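Local coordinates for bacterioferritin (Rhodobacter capsulatus, PDB 1JGC), which stores iron in a hollow shell of 24 subunits, probably oxidising ferrous iron with dioxygen at a dinuclear centre, and binds one heme b per subunit dimer, at residues A[23-37]-A[77-90]. Residues are numbered along the deposited sequence; the frame is centred on the assembly and turned at random.
Sequences SQYWVHFRLQEDWGL and LRIGEGPRETLECD. With HEM (protoporphyrin IX containing Fe), chain D.
H28 and T86 meet at the heart of this contact: T86 CB sits over the centre of the imidazole, 3.6 Å from its centroid, a CH-pi contact. H28 NE2 accepts G80 N at 3.1 Å, while H28 ND1 makes weak bonds to both carboxylate oxygens of D90, so the ring's rotation is fixed. Beside it, Q24 reaches over with CG anti to its backbone N (chi1 -174°) and the chain extended. Q24 NE2 gives D90 OD1 a nearly straight bond of 3.0 Å on the anti side, and its OE1 takes the backbone N-H of R78 from above the carbonyl plane. Replacing Q24 by alanine is likely to leave the R78 N-H without this acceptor and to cost D90 its straight amide bond. Near the C-terminal end of helix 5-34, W35 brings CH2 to 3.5 Å from G82 CA, with P83 CD over one face of the ring, and L37 CD1 touches P83 CG. The other flank is looser: I79, partly exposed, rests CG2 on L31 CD2 and V27 CG1, and E81, exposed, starts its side chain away from 23-37. The axes of 23-34 and 83-90, parts of helices 5-34 and 83-111, run antiparallel (170°), 10.9 Å apart at closest approach, with residues 77-82 lying along both. In the ferritin four-helix bundle, helix 38-64 packs on W26, helix 114-144 on L87; R143 of another subunit lies cation-pi to W35.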
ATOM      1  N   SER A  23     -13.347  38.679  27.142  1.00 20.16           N
ATOM      2  CA  SER A  23     -12.421  39.769  26.905  1.00 21.24           C
ATOM      3  C   SER A  23     -11.297  39.830  27.922  1.00 21.60           C
ATOM      4  O   SER A  23     -10.167  40.180  27.575  1.00 21.62           O
ATOM      5  CB  SER A  23     -13.166  41.095  26.881  1.00 22.76           C
ATOM      6  OG  SER A  23     -14.032  41.141  25.767  1.00 22.07           O
ATOM      7  N   GLN A  24     -11.592  39.487  29.172  1.00 20.87           N
ATOM      8  CA  GLN A  24     -10.562  39.531  30.194  1.00 21.13           C
ATOM      9  C   GLN A  24      -9.491  38.486  29.898  1.00 21.32           C
ATOM     10  O   GLN A  24      -8.303  38.768  30.000  1.00 20.66           O
ATOM     11  CB  GLN A  24     -11.168  39.309  31.586  1.00 21.18           C
ATOM     12  CG  GLN A  24     -10.173  39.486  32.732  1.00 21.96           C
ATOM     13  CD  GLN A  24     -10.835  39.393  34.098  1.00 24.30           C
ATOM     14  OE1 GLN A  24     -11.644  40.246  34.474  1.00 25.32           O
ATOM     15  NE2 GLN A  24     -10.500  38.351  34.844  1.00 25.08           N
ATOM     16  N   TYR A  25      -9.913  37.285  29.516  1.00 21.86           N
ATOM     17  CA  TYR A  25      -8.969  36.217  29.208  1.00 21.49           C
ATOM     18  C   TYR A  25      -8.172  36.545  27.958  1.00 21.14           C
ATOM     19  O   TYR A  25      -6.965  36.283  27.898  1.00 20.78           O
ATOM     20  CB  TYR A  25      -9.689  34.885  28.997  1.00 22.82           C
ATOM     21  CG  TYR A  25     -10.140  34.197  30.269  1.00 25.70           C
ATOM     22  CD1 TYR A  25      -9.227  33.878  31.276  1.00 28.38           C
ATOM     23  CD2 TYR A  25     -11.476  33.863  30.463  1.00 26.68           C
ATOM     24  CE1 TYR A  25      -9.639  33.247  32.451  1.00 29.66           C
ATOM     25  CE2 TYR A  25     -11.900  33.238  31.622  1.00 29.22           C
ATOM     26  CZ  TYR A  25     -10.983  32.934  32.616  1.00 30.95           C
ATOM     27  OH  TYR A  25     -11.426  32.344  33.785  1.00 32.05           O
ATOM     28  N   TRP A  26      -8.837  37.124  26.963  1.00 19.23           N
ATOM     29  CA  TRP A  26      -8.148  37.447  25.726  1.00 19.95           C
ATOM     30  C   TRP A  26      -7.100  38.532  25.906  1.00 20.63           C
ATOM     31  O   TRP A  26      -6.030  38.462  25.315  1.00 21.11           O
ATOM     32  CB  TRP A  26      -9.139  37.850  24.632  1.00 20.15           C
ATOM     33  CG  TRP A  26      -8.543  37.685  23.275  1.00 21.28           C
ATOM     34  CD1 TRP A  26      -7.802  38.600  22.585  1.00 21.01           C
ATOM     35  CD2 TRP A  26      -8.524  36.482  22.494  1.00 21.64           C
ATOM     36  NE1 TRP A  26      -7.316  38.041  21.426  1.00 22.13           N
ATOM     37  CE2 TRP A  26      -7.741  36.741  21.347  1.00 22.57           C
ATOM     38  CE3 TRP A  26      -9.085  35.210  22.656  1.00 19.80           C
ATOM     39  CZ2 TRP A  26      -7.503  35.769  20.365  1.00 23.14           C
ATOM     40  CZ3 TRP A  26      -8.850  34.247  21.685  1.00 21.73           C
ATOM     41  CH2 TRP A  26      -8.062  34.532  20.552  1.00 21.67           C
ATOM     42  N   VAL A  27      -7.398  39.537  26.718  1.00 20.36           N
ATOM     43  CA  VAL A  27      -6.427  40.591  26.956  1.00 20.40           C
ATOM     44  C   VAL A  27      -5.244  39.978  27.710  1.00 19.72           C
ATOM     45  O   VAL A  27      -4.092  40.286  27.431  1.00 19.84           O
ATOM     46  CB  VAL A  27      -7.031  41.751  27.795  1.00 21.04           C
ATOM     47  CG1 VAL A  27      -5.961  42.772  28.104  1.00 20.78           C
ATOM     48  CG2 VAL A  27      -8.159  42.412  27.037  1.00 20.19           C
ATOM     49  N   HIS A  28      -5.538  39.103  28.662  1.00 19.18           N
ATOM     50  CA  HIS A  28      -4.495  38.456  29.435  1.00 20.21           C
ATOM     51  C   HIS A  28      -3.614  37.609  28.541  1.00 21.01           C
ATOM     52  O   HIS A  28      -2.400  37.541  28.735  1.00 21.81           O
ATOM     53  CB  HIS A  28      -5.110  37.613  30.545  1.00 20.24           C
ATOM     54  CG  HIS A  28      -5.534  38.416  31.732  1.00 21.48           C
ATOM     55  ND1 HIS A  28      -6.268  37.887  32.769  1.00 22.63           N
ATOM     56  CD2 HIS A  28      -5.299  39.710  32.061  1.00 22.61           C
ATOM     57  CE1 HIS A  28      -6.464  38.817  33.687  1.00 24.26           C
ATOM     58  NE2 HIS A  28      -5.886  39.933  33.281  1.00 23.32           N
ATOM     59  N   PHE A  29      -4.229  36.966  27.555  1.00 21.22           N
ATOM     60  CA  PHE A  29      -3.485  36.145  26.603  1.00 20.26           C
ATOM     61  C   PHE A  29      -2.480  37.049  25.880  1.00 20.20           C
ATOM     62  O   PHE A  29      -1.284  36.776  25.860  1.00 20.04           O
ATOM     63  CB  PHE A  29      -4.463  35.491  25.612  1.00 17.58           C
ATOM     64  CG  PHE A  29      -3.890  35.262  24.241  1.00 15.81           C
ATOM     65  CD1 PHE A  29      -2.775  34.461  24.058  1.00 16.23           C
ATOM     66  CD2 PHE A  29      -4.468  35.864  23.129  1.00 15.52           C
ATOM     67  CE1 PHE A  29      -2.242  34.265  22.788  1.00 15.91           C
ATOM     68  CE2 PHE A  29      -3.940  35.671  21.853  1.00 16.03           C
ATOM     69  CZ  PHE A  29      -2.829  34.872  21.682  1.00 13.71           C
ATOM     70  N   ARG A  30      -2.977  38.141  25.316  1.00 19.98           N
ATOM     71  CA  ARG A  30      -2.135  39.077  24.596  1.00 21.33           C
ATOM     72  C   ARG A  30      -1.038  39.663  25.471  1.00 21.83           C
ATOM     73  O   ARG A  30       0.123  39.732  25.070  1.00 22.36           O
ATOM     74  CB  ARG A  30      -2.996  40.186  23.993  1.00 21.32           C
ATOM     75  CG  ARG A  30      -3.528  39.819  22.630  1.00 22.03           C
ATOM     76  CD  ARG A  30      -2.351  39.603  21.718  1.00 22.64           C
ATOM     77  NE  ARG A  30      -2.676  38.887  20.496  1.00 22.97           N
ATOM     78  CZ  ARG A  30      -1.768  38.267  19.749  1.00 22.71           C
ATOM     79  NH1 ARG A  30      -0.495  38.279  20.107  1.00 20.85           N
ATOM     80  NH2 ARG A  30      -2.130  37.637  18.645  1.00 22.69           N
ATOM     81  N   LEU A  31      -1.415  40.080  26.670  1.00 22.55           N
ATOM     82  CA  LEU A  31      -0.475  40.641  27.626  1.00 23.21           C
ATOM     83  C   LEU A  31       0.624  39.618  27.949  1.00 24.29           C
ATOM     84  O   LEU A  31       1.815  39.918  27.866  1.00 24.99           O
ATOM     85  CB  LEU A  31      -1.232  41.019  28.900  1.00 22.47           C
ATOM     86  CG  LEU A  31      -1.317  42.470  29.398  1.00 21.43           C
ATOM     87  CD1 LEU A  31      -0.918  43.484  28.342  1.00 19.62           C
ATOM     88  CD2 LEU A  31      -2.731  42.695  29.863  1.00 19.66           C
ATOM     89  N   GLN A  32       0.220  38.408  28.320  1.00 24.39           N
ATOM     90  CA  GLN A  32       1.177  37.356  28.649  1.00 25.40           C
ATOM     91  C   GLN A  32       2.081  37.013  27.463  1.00 26.27           C
ATOM     92  O   GLN A  32       3.246  36.662  27.635  1.00 26.50           O
ATOM     93  CB  GLN A  32       0.425  36.111  29.132  1.00 24.02           C
ATOM     94  CG  GLN A  32      -0.323  36.366  30.426  1.00 22.76           C
ATOM     95  CD  GLN A  32      -1.433  35.372  30.697  1.00 22.82           C
ATOM     96  OE1 GLN A  32      -1.882  34.660  29.801  1.00 22.57           O
ATOM     97  NE2 GLN A  32      -1.897  35.336  31.940  1.00 21.61           N
ATOM     98  N   GLU A  33       1.541  37.125  26.257  1.00 26.93           N
ATOM     99  CA  GLU A  33       2.316  36.826  25.068  1.00 28.34           C
ATOM    100  C   GLU A  33       3.436  37.856  24.923  1.00 27.93           C
ATOM    101  O   GLU A  33       4.580  37.504  24.631  1.00 27.88           O
ATOM    102  CB  GLU A  33       1.415  36.852  23.833  1.00 29.90           C
ATOM    103  CG  GLU A  33       2.045  36.240  22.603  1.00 33.40           C
ATOM    104  CD  GLU A  33       2.239  34.740  22.750  1.00 36.79           C
ATOM    105  OE1 GLU A  33       1.239  34.026  23.011  1.00 38.56           O
ATOM    106  OE2 GLU A  33       3.388  34.266  22.604  1.00 38.98           O
ATOM    107  N   ASP A  34       3.104  39.127  25.132  1.00 28.25           N
ATOM    108  CA  ASP A  34       4.086  40.208  25.020  1.00 27.81           C
ATOM    109  C   ASP A  34       5.138  40.142  26.140  1.00 27.28           C
ATOM    110  O   ASP A  34       6.248  40.661  25.978  1.00 27.33           O
ATOM    111  CB  ASP A  34       3.372  41.570  25.019  1.00 28.93           C
ATOM    112  CG  ASP A  34       4.328  42.741  24.773  1.00 31.95           C
ATOM    113  OD1 ASP A  34       5.127  42.690  23.804  1.00 34.17           O
ATOM    114  OD2 ASP A  34       4.274  43.725  25.546  1.00 33.32           O
ATOM    115  N   TRP A  35       4.793  39.503  27.263  1.00 25.00           N
ATOM    116  CA  TRP A  35       5.729  39.356  28.378  1.00 23.70           C
ATOM    117  C   TRP A  35       6.688  38.207  28.106  1.00 23.30           C
ATOM    118  O   TRP A  35       7.685  38.033  28.808  1.00 23.29           O
ATOM    119  CB  TRP A  35       4.996  39.091  29.701  1.00 23.65           C
ATOM    120  CG  TRP A  35       4.219  40.269  30.220  1.00 25.00           C
ATOM    121  CD1 TRP A  35       4.484  41.590  29.987  1.00 25.11           C
ATOM    122  CD2 TRP A  35       3.044  40.238  31.048  1.00 24.99           C
ATOM    123  NE1 TRP A  35       3.546  42.379  30.609  1.00 25.29           N
ATOM    124  CE2 TRP A  35       2.653  41.576  31.268  1.00 24.69           C
ATOM    125  CE3 TRP A  35       2.285  39.209  31.622  1.00 26.37           C
ATOM    126  CZ2 TRP A  35       1.536  41.912  32.034  1.00 24.05           C
ATOM    127  CZ3 TRP A  35       1.169  39.545  32.387  1.00 24.82           C
ATOM    128  CH2 TRP A  35       0.809  40.886  32.583  1.00 24.89           C
ATOM    129  N   GLY A  36       6.381  37.418  27.082  1.00 23.20           N
ATOM    130  CA  GLY A  36       7.229  36.296  26.740  1.00 22.30           C
ATOM    131  C   GLY A  36       6.839  35.032  27.475  1.00 22.50           C
ATOM    132  O   GLY A  36       7.585  34.053  27.480  1.00 24.97           O
ATOM    133  N   LEU A  37       5.671  35.043  28.102  1.00 21.15           N
ATOM    134  CA  LEU A  37       5.189  33.876  28.835  1.00 20.70           C
ATOM    135  C   LEU A  37       4.189  33.122  27.956  1.00 20.82           C
ATOM    136  O   LEU A  37       3.016  32.991  28.296  1.00 20.71           O
ATOM    137  CB  LEU A  37       4.521  34.324  30.137  1.00 18.86           C
ATOM    138  CG  LEU A  37       5.373  35.262  31.005  1.00 19.33           C
ATOM    139  CD1 LEU A  37       4.639  35.584  32.297  1.00 17.84           C
ATOM    140  CD2 LEU A  37       6.707  34.609  31.313  1.00 19.01           C
ATOM    141  N   LEU A  77     -14.064  44.949  33.853  1.00 23.99           N
ATOM    142  CA  LEU A  77     -12.938  44.084  33.526  1.00 23.93           C
ATOM    143  C   LEU A  77     -11.868  44.167  34.613  1.00 24.85           C
ATOM    144  O   LEU A  77     -11.738  45.185  35.284  1.00 26.20           O
ATOM    145  CB  LEU A  77     -12.323  44.515  32.197  1.00 22.30           C
ATOM    146  CG  LEU A  77     -13.092  44.207  30.918  1.00 22.17           C
ATOM    147  CD1 LEU A  77     -12.524  45.002  29.746  1.00 19.36           C
ATOM    148  CD2 LEU A  77     -13.018  42.707  30.658  1.00 21.61           C
ATOM    149  N   ARG A  78     -11.101  43.100  34.782  1.00 24.77           N
ATOM    150  CA  ARG A  78     -10.023  43.084  35.769  1.00 24.71           C
ATOM    151  C   ARG A  78      -8.733  42.685  35.063  1.00 25.21           C
ATOM    152  O   ARG A  78      -8.437  41.499  34.933  1.00 25.52           O
ATOM    153  CB  ARG A  78     -10.327  42.078  36.873  1.00 24.57           C
ATOM    154  CG  ARG A  78     -11.448  42.475  37.789  1.00 24.65           C
ATOM    155  CD  ARG A  78     -11.982  41.258  38.478  1.00 25.77           C
ATOM    156  NE  ARG A  78     -12.653  41.576  39.729  1.00 27.17           N
ATOM    157  CZ  ARG A  78     -13.817  41.050  40.085  1.00 29.17           C
ATOM    158  NH1 ARG A  78     -14.429  40.190  39.273  1.00 29.17           N
ATOM    159  NH2 ARG A  78     -14.363  41.377  41.249  1.00 29.43           N
ATOM    160  N   ILE A  79      -7.971  43.675  34.615  1.00 24.81           N
ATOM    161  CA  ILE A  79      -6.728  43.428  33.901  1.00 25.79           C
ATOM    162  C   ILE A  79      -5.504  43.469  34.813  1.00 27.33           C
ATOM    163  O   ILE A  79      -5.127  44.540  35.297  1.00 29.32           O
ATOM    164  CB  ILE A  79      -6.525  44.475  32.787  1.00 24.83           C
ATOM    165  CG1 ILE A  79      -7.818  44.665  31.990  1.00 23.93           C
ATOM    166  CG2 ILE A  79      -5.419  44.042  31.872  1.00 24.68           C
ATOM    167  CD1 ILE A  79      -8.399  43.396  31.435  1.00 24.67           C
ATOM    168  N   GLY A  80      -4.876  42.318  35.039  1.00 27.47           N
ATOM    169  CA  GLY A  80      -3.693  42.282  35.884  1.00 28.12           C
ATOM    170  C   GLY A  80      -2.535  42.985  35.195  1.00 29.41           C
ATOM    171  O   GLY A  80      -2.487  43.047  33.968  1.00 29.93           O
ATOM    172  N   GLU A  81      -1.598  43.534  35.958  1.00 30.56           N
ATOM    173  CA  GLU A  81      -0.474  44.214  35.330  1.00 31.43           C
ATOM    174  C   GLU A  81       0.773  43.356  35.396  1.00 30.57           C
ATOM    175  O   GLU A  81       1.867  43.812  35.055  1.00 30.38           O
ATOM    176  CB  GLU A  81      -0.211  45.573  35.984  1.00 34.21           C
ATOM    177  CG  GLU A  81      -1.314  46.589  35.721  1.00 39.98           C
ATOM    178  CD  GLU A  81      -0.917  48.020  36.074  1.00 42.38           C
ATOM    179  OE1 GLU A  81      -0.525  48.264  37.243  1.00 44.73           O
ATOM    180  OE2 GLU A  81      -1.006  48.900  35.177  1.00 42.82           O
ATOM    181  N   GLY A  82       0.596  42.112  35.831  1.00 28.88           N
ATOM    182  CA  GLY A  82       1.706  41.184  35.930  1.00 28.12           C
ATOM    183  C   GLY A  82       1.247  39.739  35.968  1.00 28.21           C
ATOM    184  O   GLY A  82       0.052  39.464  36.117  1.00 28.78           O
ATOM    185  N   PRO A  83       2.173  38.782  35.836  1.00 27.83           N
ATOM    186  CA  PRO A  83       1.816  37.358  35.861  1.00 27.42           C
ATOM    187  C   PRO A  83       0.863  36.969  36.993  1.00 26.69           C
ATOM    188  O   PRO A  83      -0.240  36.498  36.745  1.00 26.83           O
ATOM    189  CB  PRO A  83       3.170  36.661  35.992  1.00 27.26           C
ATOM    190  CG  PRO A  83       4.094  37.589  35.244  1.00 28.28           C
ATOM    191  CD  PRO A  83       3.629  38.968  35.669  1.00 27.62           C
ATOM    192  N   ARG A  84       1.282  37.173  38.236  1.00 27.26           N
ATOM    193  CA  ARG A  84       0.446  36.794  39.370  1.00 26.90           C
ATOM    194  C   ARG A  84      -0.881  37.541  39.445  1.00 26.84           C
ATOM    195  O   ARG A  84      -1.900  36.946  39.780  1.00 26.45           O
ATOM    196  CB  ARG A  84       1.207  36.972  40.685  1.00 26.63           C
ATOM    197  CG  ARG A  84       0.536  36.298  41.866  1.00 26.40           C
ATOM    198  CD  ARG A  84       1.420  36.369  43.095  1.00 27.01           C
ATOM    199  NE  ARG A  84       0.971  35.472  44.156  1.00 25.40           N
ATOM    200  CZ  ARG A  84      -0.170  35.614  44.817  1.00 24.68           C
ATOM    201  NH1 ARG A  84      -0.977  36.626  44.524  1.00 24.36           N
ATOM    202  NH2 ARG A  84      -0.499  34.745  45.770  1.00 22.34           N
ATOM    203  N   GLU A  85      -0.880  38.834  39.131  1.00 26.96           N
ATOM    204  CA  GLU A  85      -2.116  39.614  39.187  1.00 27.57           C
ATOM    205  C   GLU A  85      -3.185  39.086  38.233  1.00 27.74           C
ATOM    206  O   GLU A  85      -4.377  39.090  38.574  1.00 27.52           O
ATOM    207  CB  GLU A  85      -1.868  41.093  38.855  1.00 28.96           C
ATOM    208  CG  GLU A  85      -1.142  41.880  39.914  1.00 33.29           C
ATOM    209  CD  GLU A  85       0.299  41.403  40.103  1.00 38.30           C
ATOM    210  OE1 GLU A  85       1.050  41.314  39.087  1.00 38.25           O
ATOM    211  OE2 GLU A  85       0.684  41.119  41.275  1.00 40.64           O
ATOM    212  N   THR A  86      -2.774  38.657  37.036  1.00 25.90           N
ATOM    213  CA  THR A  86      -3.741  38.150  36.061  1.00 25.23           C
ATOM    214  C   THR A  86      -4.416  36.892  36.605  1.00 24.89           C
ATOM    215  O   THR A  86      -5.611  36.672  36.384  1.00 23.45           O
ATOM    216  CB  THR A  86      -3.084  37.859  34.668  1.00 24.50           C
ATOM    217  OG1 THR A  86      -2.027  36.908  34.812  1.00 24.23           O
ATOM    218  CG2 THR A  86      -2.517  39.134  34.069  1.00 22.59           C
ATOM    219  N   LEU A  87      -3.653  36.075  37.328  1.00 24.61           N
ATOM    220  CA  LEU A  87      -4.219  34.868  37.917  1.00 25.75           C
ATOM    221  C   LEU A  87      -5.236  35.313  38.959  1.00 26.78           C
ATOM    222  O   LEU A  87      -6.325  34.751  39.056  1.00 27.66           O
ATOM    223  CB  LEU A  87      -3.130  34.021  38.586  1.00 25.06           C
ATOM    224  CG  LEU A  87      -2.093  33.386  37.664  1.00 24.38           C
ATOM    225  CD1 LEU A  87      -1.088  32.610  38.482  1.00 23.47           C
ATOM    226  CD2 LEU A  87      -2.792  32.471  36.680  1.00 24.00           C
ATOM    227  N   GLU A  88      -4.873  36.334  39.729  1.00 27.37           N
ATOM    228  CA  GLU A  88      -5.747  36.861  40.761  1.00 28.41           C
ATOM    229  C   GLU A  88      -7.014  37.446  40.155  1.00 26.59           C
ATOM    230  O   GLU A  88      -8.128  37.173  40.613  1.00 25.19           O
ATOM    231  CB  GLU A  88      -5.017  37.932  41.583  1.00 32.79           C
ATOM    232  CG  GLU A  88      -3.896  37.389  42.461  1.00 38.42           C
ATOM    233  CD  GLU A  88      -4.411  36.437  43.549  1.00 43.44           C
ATOM    234  OE1 GLU A  88      -5.465  35.774  43.323  1.00 43.96           O
ATOM    235  OE2 GLU A  88      -3.749  36.339  44.629  1.00 46.53           O
ATOM    236  N   CYS A  89      -6.848  38.251  39.120  1.00 25.40           N
ATOM    237  CA  CYS A  89      -8.006  38.843  38.485  1.00 26.34           C
ATOM    238  C   CYS A  89      -8.929  37.789  37.883  1.00 27.01           C
ATOM    239  O   CYS A  89     -10.154  37.897  38.005  1.00 28.27           O
ATOM    240  CB  CYS A  89      -7.578  39.840  37.418  1.00 26.78           C
ATOM    241  SG  CYS A  89      -6.851  41.329  38.118  1.00 26.00           S
ATOM    242  N   ASP A  90      -8.363  36.766  37.244  1.00 26.08           N
ATOM    243  CA  ASP A  90      -9.209  35.731  36.660  1.00 25.41           C
ATOM    244  C   ASP A  90      -9.940  34.974  37.765  1.00 25.21           C
ATOM    245  O   ASP A  90     -11.136  34.669  37.647  1.00 25.37           O
ATOM    246  CB  ASP A  90      -8.390  34.765  35.792  1.00 25.66           C
ATOM    247  CG  ASP A  90      -7.846  35.431  34.528  1.00 26.67           C
ATOM    248  OD1 ASP A  90      -8.556  36.277  33.942  1.00 25.03           O
ATOM    249  OD2 ASP A  90      -6.714  35.102  34.112  1.00 27.59           O
TER
HETATM  250  CHA HEM D 201     -13.438  31.828  17.810  0.50 26.59           C
HETATM  251  CHB HEM D 201     -17.794  33.156  19.481  0.50 26.72           C
HETATM  252  CHC HEM D 201     -15.831  37.252  21.032  0.50 25.75           C
HETATM  253  CHD HEM D 201     -11.689  36.220  18.823  0.50 25.01           C
HETATM  254  C1A HEM D 201     -14.734  31.766  18.323  0.50 27.24           C
HETATM  255  C2A HEM D 201     -15.489  30.588  18.705  0.50 28.52           C
HETATM  256  C3A HEM D 201     -16.810  30.979  18.779  0.50 28.22           C
HETATM  257  C4A HEM D 201     -16.756  32.413  18.955  0.50 27.12           C
HETATM  258  CMA HEM D 201     -18.043  30.072  18.945  0.50 27.36           C
HETATM  259  CAA HEM D 201     -14.974  29.266  19.273  0.50 30.51           C
HETATM  260  CBA HEM D 201     -13.944  28.480  18.482  0.50 32.88           C
HETATM  261  CGA HEM D 201     -14.480  27.971  17.169  0.50 35.00           C
HETATM  262  O1A HEM D 201     -13.691  27.350  16.418  0.50 36.43           O
HETATM  263  O2A HEM D 201     -15.684  28.185  16.889  0.50 35.70           O
HETATM  264  C1B HEM D 201     -17.654  34.396  20.073  0.50 26.74           C
HETATM  265  C2B HEM D 201     -18.706  35.104  20.786  0.50 26.87           C
HETATM  266  C3B HEM D 201     -18.180  36.311  21.171  0.50 26.39           C
HETATM  267  C4B HEM D 201     -16.768  36.277  20.781  0.50 26.01           C
HETATM  268  CMB HEM D 201     -20.117  34.601  21.087  0.50 26.63           C
HETATM  269  CAB HEM D 201     -18.899  37.278  21.871  0.50 25.95           C
HETATM  270  CBB HEM D 201     -18.832  38.647  21.673  0.50 25.17           C
HETATM  271  C1C HEM D 201     -14.503  37.274  20.673  0.50 25.50           C
HETATM  272  C2C HEM D 201     -13.562  38.288  21.107  0.50 25.99           C
HETATM  273  C3C HEM D 201     -12.360  38.005  20.497  0.50 25.24           C
HETATM  274  C4C HEM D 201     -12.616  36.839  19.650  0.50 25.46           C
HETATM  275  CMC HEM D 201     -13.868  39.441  22.078  0.50 25.72           C
HETATM  276  CAC HEM D 201     -11.138  38.654  20.682  0.50 25.03           C
HETATM  277  CBC HEM D 201     -10.948  39.978  21.044  0.50 24.16           C
HETATM  278  C1D HEM D 201     -11.807  34.953  18.283  0.50 25.41           C
HETATM  279  C2D HEM D 201     -10.750  34.264  17.557  0.50 25.92           C
HETATM  280  C3D HEM D 201     -11.235  33.006  17.254  0.50 26.68           C
HETATM  281  C4D HEM D 201     -12.578  32.917  17.847  0.50 26.24           C
HETATM  282  CMD HEM D 201      -9.368  34.817  17.184  0.50 23.97           C
HETATM  283  CAD HEM D 201     -10.494  32.038  16.327  0.50 27.38           C
HETATM  284  CBD HEM D 201      -9.940  30.757  16.925  0.50 29.29           C
HETATM  285  CGD HEM D 201      -9.041  29.993  15.950  0.50 31.39           C
HETATM  286  O1D HEM D 201      -9.458  29.786  14.782  0.50 31.08           O
HETATM  287  O2D HEM D 201      -7.925  29.590  16.358  0.50 30.42           O
HETATM  288  NA  HEM D 201     -15.434  32.850  18.827  0.50 26.89           N
HETATM  289  NB  HEM D 201     -16.452  35.103  20.119  0.50 26.25           N
HETATM  290  NC  HEM D 201     -13.884  36.314  19.910  0.50 25.53           N
HETATM  291  ND  HEM D 201     -12.920  34.124  18.453  0.50 25.81           N
HETATM  292 FE   HEM D 201     -14.664  34.574  19.357  0.50 24.60          FE